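Local coordinates for arsenate Reductase (Corynebacterium glutamicum, PDB 3T38), which reduces arsenate to arsenite in a thioredoxin-dependent reaction, using a low molecular weight tyrosine phosphatase fold, at residues 95-98 against 99-103; 104-107 against 108-112. All coordinates share one frame; numbering follows the deposited sequence.

Contact 1 (95-98 against 99-103); sequences SQIA and SALLS
Ser99 N donates to Ser95 O at 3.0 Å, one helical turn back. The OG of Ser99 lies anti to its own backbone N (chi1 171°), and this turns the hydroxyl toward Val112 of strand 111-116 and toward a water that reaches on to Gln96. That water lies 2.8 Å from Ser99 OG and gives a weak 3.5 Å bond to Gln96 OE1. The other end of the amide is held at NE2 by the backbone O of Asn91, so the water meets a group already anchored. Ala100 repeats the backbone bond on Gln96 O, and its CB rests 3.4 Å from the same oxygen. Next comes Leu101, whose N bonds to Ile97 O while its CG and CB lie against that oxygen, Leu101 CG at 3.3 Å and Leu101 CB at 3.4 Å from Ile97 O. Its CD1 runs alongside Ile97 CG2 at 3.6 Å, the two side chains pointing the same way toward helix 190-211, where Ile97 meets Ile194 and Ile197. Leu102 N bonds to Ala98 O with the straightest N-H of the four, 167°; both side chains touch Phe86 of strand 83-88. The chemistry is therefore divided by direction: four consecutive i to i+4 bonds satisfy the backbone along the axis of helix 94-106, an aliphatic ridge serves helix 190-211, and a hydrated polar pair lies on another flank.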
ATOM      1  N   SER A  95       7.738  15.538   5.495  1.00 26.05           N
ATOM      2  CA  SER A  95       6.296  15.701   5.172  1.00 25.21           C
ATOM      3  C   SER A  95       5.422  15.916   6.404  1.00 24.39           C
ATOM      4  O   SER A  95       4.362  16.535   6.325  1.00 26.25           O
ATOM      5  CB  SER A  95       5.743  14.558   4.299  1.00 23.16           C
ATOM      6  OG  SER A  95       5.967  13.265   4.859  1.00 25.01           O
ATOM      7  N   GLN A  96       5.850  15.395   7.524  1.00 23.51           N
ATOM      8  CA  GLN A  96       5.116  15.556   8.778  1.00 25.12           C
ATOM      9  C   GLN A  96       5.281  16.956   9.345  1.00 26.12           C
ATOM     10  O   GLN A  96       4.323  17.530   9.866  1.00 28.44           O
ATOM     11  CB  GLN A  96       5.572  14.510   9.815  1.00 24.41           C
ATOM     12  CG  GLN A  96       5.332  13.050   9.382  1.00 23.55           C
ATOM     13  CD  GLN A  96       3.890  12.587   9.638  1.00 26.36           C
ATOM     14  OE1 GLN A  96       3.012  13.393   9.958  1.00 31.51           O
ATOM     15  NE2 GLN A  96       3.640  11.271   9.518  1.00 24.73           N
ATOM     16  N   ILE A  97       6.494  17.476   9.254  1.00 25.86           N
ATOM     17  CA  ILE A  97       6.809  18.841   9.589  1.00 26.65           C
ATOM     18  C   ILE A  97       6.011  19.777   8.717  1.00 27.19           C
ATOM     19  O   ILE A  97       5.360  20.699   9.250  1.00 29.72           O
ATOM     20  CB  ILE A  97       8.320  19.157   9.364  1.00 26.94           C
ATOM     21  CG1 ILE A  97       9.173  18.248  10.243  1.00 22.61           C
ATOM     22  CG2 ILE A  97       8.592  20.686   9.609  1.00 24.70           C
ATOM     23  CD1 ILE A  97      10.684  18.290   9.876  1.00 26.00           C
ATOM     24  N   ALA A  98       6.049  19.561   7.395  1.00 25.47           N
ATOM     25  CA  ALA A  98       5.396  20.476   6.495  1.00 25.72           C
ATOM     26  C   ALA A  98       3.893  20.457   6.764  1.00 26.59           C
ATOM     27  O   ALA A  98       3.224  21.498   6.805  1.00 26.82           O
ATOM     28  CB  ALA A  98       5.670  20.123   5.056  1.00 24.58           C
ATOM     29  N   SER A  99       3.355  19.254   6.934  1.00 25.88           N
ATOM     30  CA  SER A  99       1.936  19.120   7.113  1.00 26.79           C
ATOM     31  C   SER A  99       1.461  19.796   8.396  1.00 26.79           C
ATOM     32  O   SER A  99       0.386  20.432   8.403  1.00 27.98           O
ATOM     33  CB  SER A  99       1.539  17.611   7.142  1.00 27.45           C
ATOM     34  OG  SER A  99       0.165  17.464   7.529  1.00 30.52           O
ATOM     35  N   ALA A 100       2.222  19.624   9.485  1.00 25.81           N
ATOM     36  CA  ALA A 100       1.805  20.161  10.780  1.00 26.44           C
ATOM     37  C   ALA A 100       1.951  21.681  10.825  1.00 25.95           C
ATOM     38  O   ALA A 100       1.157  22.352  11.473  1.00 27.80           O
ATOM     39  CB  ALA A 100       2.555  19.460  11.981  1.00 25.41           C
ATOM     40  N   LEU A 101       2.930  22.222  10.101  1.00 25.86           N
ATOM     41  CA  LEU A 101       3.148  23.674  10.081  1.00 26.02           C
ATOM     42  C   LEU A 101       1.967  24.276   9.295  1.00 26.86           C
ATOM     43  O   LEU A 101       1.303  25.217   9.745  1.00 29.22           O
ATOM     44  CB  LEU A 101       4.559  24.022   9.534  1.00 24.71           C
ATOM     45  CG  LEU A 101       5.790  23.765  10.467  1.00 26.73           C
ATOM     46  CD1 LEU A 101       7.220  23.983   9.851  1.00 24.58           C
ATOM     47  CD2 LEU A 101       5.723  24.689  11.695  1.00 24.75           C
ATOM     48  N   LEU A 102       1.620  23.690   8.164  1.00 25.46           N
ATOM     49  CA  LEU A 102       0.488  24.281   7.410  1.00 26.37           C
ATOM     50  C   LEU A 102      -0.828  24.215   8.184  1.00 26.28           C
ATOM     51  O   LEU A 102      -1.571  25.187   8.213  1.00 28.58           O
ATOM     52  CB  LEU A 102       0.385  23.698   5.960  1.00 24.06           C
ATOM     53  CG  LEU A 102      -0.732  24.203   5.039  1.00 26.20           C
ATOM     54  CD1 LEU A 102      -0.694  25.719   4.879  1.00 23.08           C
ATOM     55  CD2 LEU A 102      -0.675  23.536   3.656  1.00 22.63           C
ATOM     56  N   SER A 103      -1.122  23.106   8.843  1.00 25.69           N
ATOM     57  CA  SER A 103      -2.351  23.045   9.657  1.00 26.66           C
ATOM     58  C   SER A 103      -2.346  24.074  10.751  1.00 27.94           C
ATOM     59  O   SER A 103      -3.379  24.650  11.070  1.00 28.70           O
ATOM     60  CB  SER A 103      -2.608  21.629  10.245  1.00 26.18           C
ATOM     61  OG  SER A 103      -2.566  20.660   9.180  1.00 28.47           O
TER
HETATM   62  O   HOH W   1       0.317  14.802   8.266  1.00 18.77           O

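Contact 2 (104-107 against 108-112); sequences HYAG and SSVEV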
ATOM      1  N   HIS A 104      -1.164  24.295  11.320  1.00 28.63           N
ATOM      2  CA  HIS A 104      -0.960  25.225  12.417  1.00 31.11           C
ATOM      3  C   HIS A 104      -1.228  26.697  11.976  1.00 32.69           C
ATOM      4  O   HIS A 104      -1.902  27.436  12.712  1.00 34.84           O
ATOM      5  CB  HIS A 104       0.449  25.023  12.966  1.00 31.27           C
ATOM      6  CG  HIS A 104       0.959  26.133  13.824  1.00 35.43           C
ATOM      7  ND1 HIS A 104       0.711  26.203  15.181  1.00 38.99           N
ATOM      8  CD2 HIS A 104       1.783  27.173  13.537  1.00 38.98           C
ATOM      9  CE1 HIS A 104       1.314  27.270  15.683  1.00 41.30           C
ATOM     10  NE2 HIS A 104       1.984  27.868  14.709  1.00 38.67           N
ATOM     11  N   TYR A 105      -0.749  27.113  10.792  1.00 31.63           N
ATOM     12  CA  TYR A 105      -1.096  28.469  10.268  1.00 31.69           C
ATOM     13  C   TYR A 105      -2.516  28.515   9.787  1.00 31.86           C
ATOM     14  O   TYR A 105      -3.179  29.441  10.028  1.00 33.78           O
ATOM     15  CB  TYR A 105      -0.123  28.934   9.152  1.00 31.27           C
ATOM     16  CG  TYR A 105       1.338  28.968   9.630  1.00 28.12           C
ATOM     17  CD1 TYR A 105       1.682  29.687  10.728  1.00 27.79           C
ATOM     18  CD2 TYR A 105       2.330  28.266   8.992  1.00 28.84           C
ATOM     19  CE1 TYR A 105       2.971  29.722  11.202  1.00 31.88           C
ATOM     20  CE2 TYR A 105       3.660  28.249   9.486  1.00 25.17           C
ATOM     21  CZ  TYR A 105       3.965  28.997  10.585  1.00 28.38           C
ATOM     22  OH  TYR A 105       5.263  29.083  11.133  1.00 29.68           O
ATOM     23  N   ALA A 106      -2.995  27.477   9.126  1.00 32.19           N
ATOM     24  CA  ALA A 106      -4.250  27.564   8.336  1.00 32.06           C
ATOM     25  C   ALA A 106      -5.491  27.072   9.081  1.00 33.77           C
ATOM     26  O   ALA A 106      -6.581  27.514   8.809  1.00 34.68           O
ATOM     27  CB  ALA A 106      -4.070  26.794   6.964  1.00 29.51           C
ATOM     28  N   GLY A 107      -5.327  26.145  10.028  1.00 35.61           N
ATOM     29  CA  GLY A 107      -6.464  25.557  10.752  1.00 36.88           C
ATOM     30  C   GLY A 107      -7.421  24.866   9.788  1.00 38.37           C
ATOM     31  O   GLY A 107      -6.998  24.161   8.900  1.00 36.10           O
ATOM     32  N   SER A 108      -8.721  25.105   9.975  1.00 41.72           N
ATOM     33  CA  SER A 108      -9.839  24.611   9.148  1.00 42.90           C
ATOM     34  C   SER A 108      -9.912  25.093   7.718  1.00 42.03           C
ATOM     35  O   SER A 108     -10.709  24.562   6.933  1.00 41.56           O
ATOM     36  CB  SER A 108     -11.135  25.145   9.771  1.00 46.55           C
ATOM     37  OG  SER A 108     -11.488  24.354  10.860  1.00 50.79           O
ATOM     38  N   SER A 109      -9.168  26.161   7.397  1.00 42.13           N
ATOM     39  CA  SER A 109      -9.112  26.705   6.021  1.00 41.16           C
ATOM     40  C   SER A 109      -8.485  25.795   4.987  1.00 38.30           C
ATOM     41  O   SER A 109      -8.671  26.042   3.815  1.00 37.77           O
ATOM     42  CB  SER A 109      -8.384  28.035   5.970  1.00 40.96           C
ATOM     43  OG  SER A 109      -8.865  28.841   6.985  1.00 47.54           O
ATOM     44  N   VAL A 110      -7.705  24.781   5.397  1.00 36.67           N
ATOM     45  CA  VAL A 110      -7.271  23.762   4.441  1.00 34.70           C
ATOM     46  C   VAL A 110      -7.397  22.336   5.051  1.00 34.36           C
ATOM     47  O   VAL A 110      -7.473  22.176   6.299  1.00 35.29           O
ATOM     48  CB  VAL A 110      -5.848  24.074   3.771  1.00 34.95           C
ATOM     49  CG1 VAL A 110      -5.770  25.522   3.246  1.00 36.75           C
ATOM     50  CG2 VAL A 110      -4.764  23.918   4.703  1.00 36.13           C
ATOM     51  N   GLU A 111      -7.507  21.323   4.195  1.00 31.03           N
ATOM     52  CA  GLU A 111      -7.294  19.959   4.607  1.00 30.92           C
ATOM     53  C   GLU A 111      -5.873  19.539   4.231  1.00 26.80           C
ATOM     54  O   GLU A 111      -5.518  19.579   3.089  1.00 26.79           O
ATOM     55  CB  GLU A 111      -8.339  19.015   4.003  1.00 31.62           C
ATOM     56  CG  GLU A 111      -9.753  19.477   4.341  1.00 40.51           C
ATOM     57  CD  GLU A 111     -10.714  18.308   4.568  1.00 49.50           C
ATOM     58  OE1 GLU A 111     -10.369  17.413   5.388  1.00 53.05           O
ATOM     59  OE2 GLU A 111     -11.790  18.289   3.918  1.00 49.39           O
ATOM     60  N   VAL A 112      -5.055  19.149   5.196  1.00 26.45           N
ATOM     61  CA  VAL A 112      -3.648  18.854   4.865  1.00 24.31           C
ATOM     62  C   VAL A 112      -3.399  17.367   5.082  1.00 24.67           C
ATOM     63  O   VAL A 112      -3.827  16.835   6.084  1.00 25.20           O
ATOM     64  CB  VAL A 112      -2.673  19.688   5.727  1.00 24.76           C
ATOM     65  CG1 VAL A 112      -1.214  19.666   5.088  1.00 23.13           C
ATOM     66  CG2 VAL A 112      -3.141  21.185   5.850  1.00 24.49           C
TER
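Two torsions aim the side chains of Ser109 and Val110 back at Ala106. In Ser109 the OG is anti to the carbonyl carbon (chi1 -47°), which swings the hydroxyl toward Ala106 O; in Val110 the CG2 branch stands between the backbone N and the carbonyl carbon and faces the methyl of Ala106. Ala106 O thus takes two bonds from one residue. Ser109 N donates to it at 3.2 Å, while Ser109 OG adds a weak bond of the same length to Ala106 O. With CB of Ser109 also 3.4 Å from Ala106 O, the serine lies against this oxygen through N, CB and OG. On the apolar side Ala106 CB meets Val110 CG2 at 3.7 Å; around that pair Trp205 of helix 190-211 touches Ala106, and Leu102 and Pro82 touch Val110. Gly107 makes the bend possible: its phi of 60° and psi of -135° form the corner at which the chain leaves the helix, and a beta carbon at this position would clash with the N of Ser108. The bond from Ser109 N to Ala106 O closes a type II' beta turn, Ala106 to Ser109, with glycine at its second position, here joining helix 94-106 to strand 111-116. This is the helix-to-strand return of a beta-alpha-beta crossover, which starts at strand 83-88 in the low molecular weight phosphatase fold.

Both contacts belong to the same beta-alpha-beta unit and follow each other along the chain, their centres about 10 Å apart. Contact 1 is the buried body of helix 94-106, packed between the sheet and helix 190-211; contact 2 is its partly buried end, with exposed Gly107 and Ser108 at the turn. Regular i to i+4 bonding in the first gives way to a single carbonyl bonded by the N and, weakly, the OG of one serine in the second. They meet where the returning strand folds back on the helix: Val112 CG2 packs 3.4 Å from Ser103 OG, and Leu102 CG lies 3.9 Å from Val112 CG2.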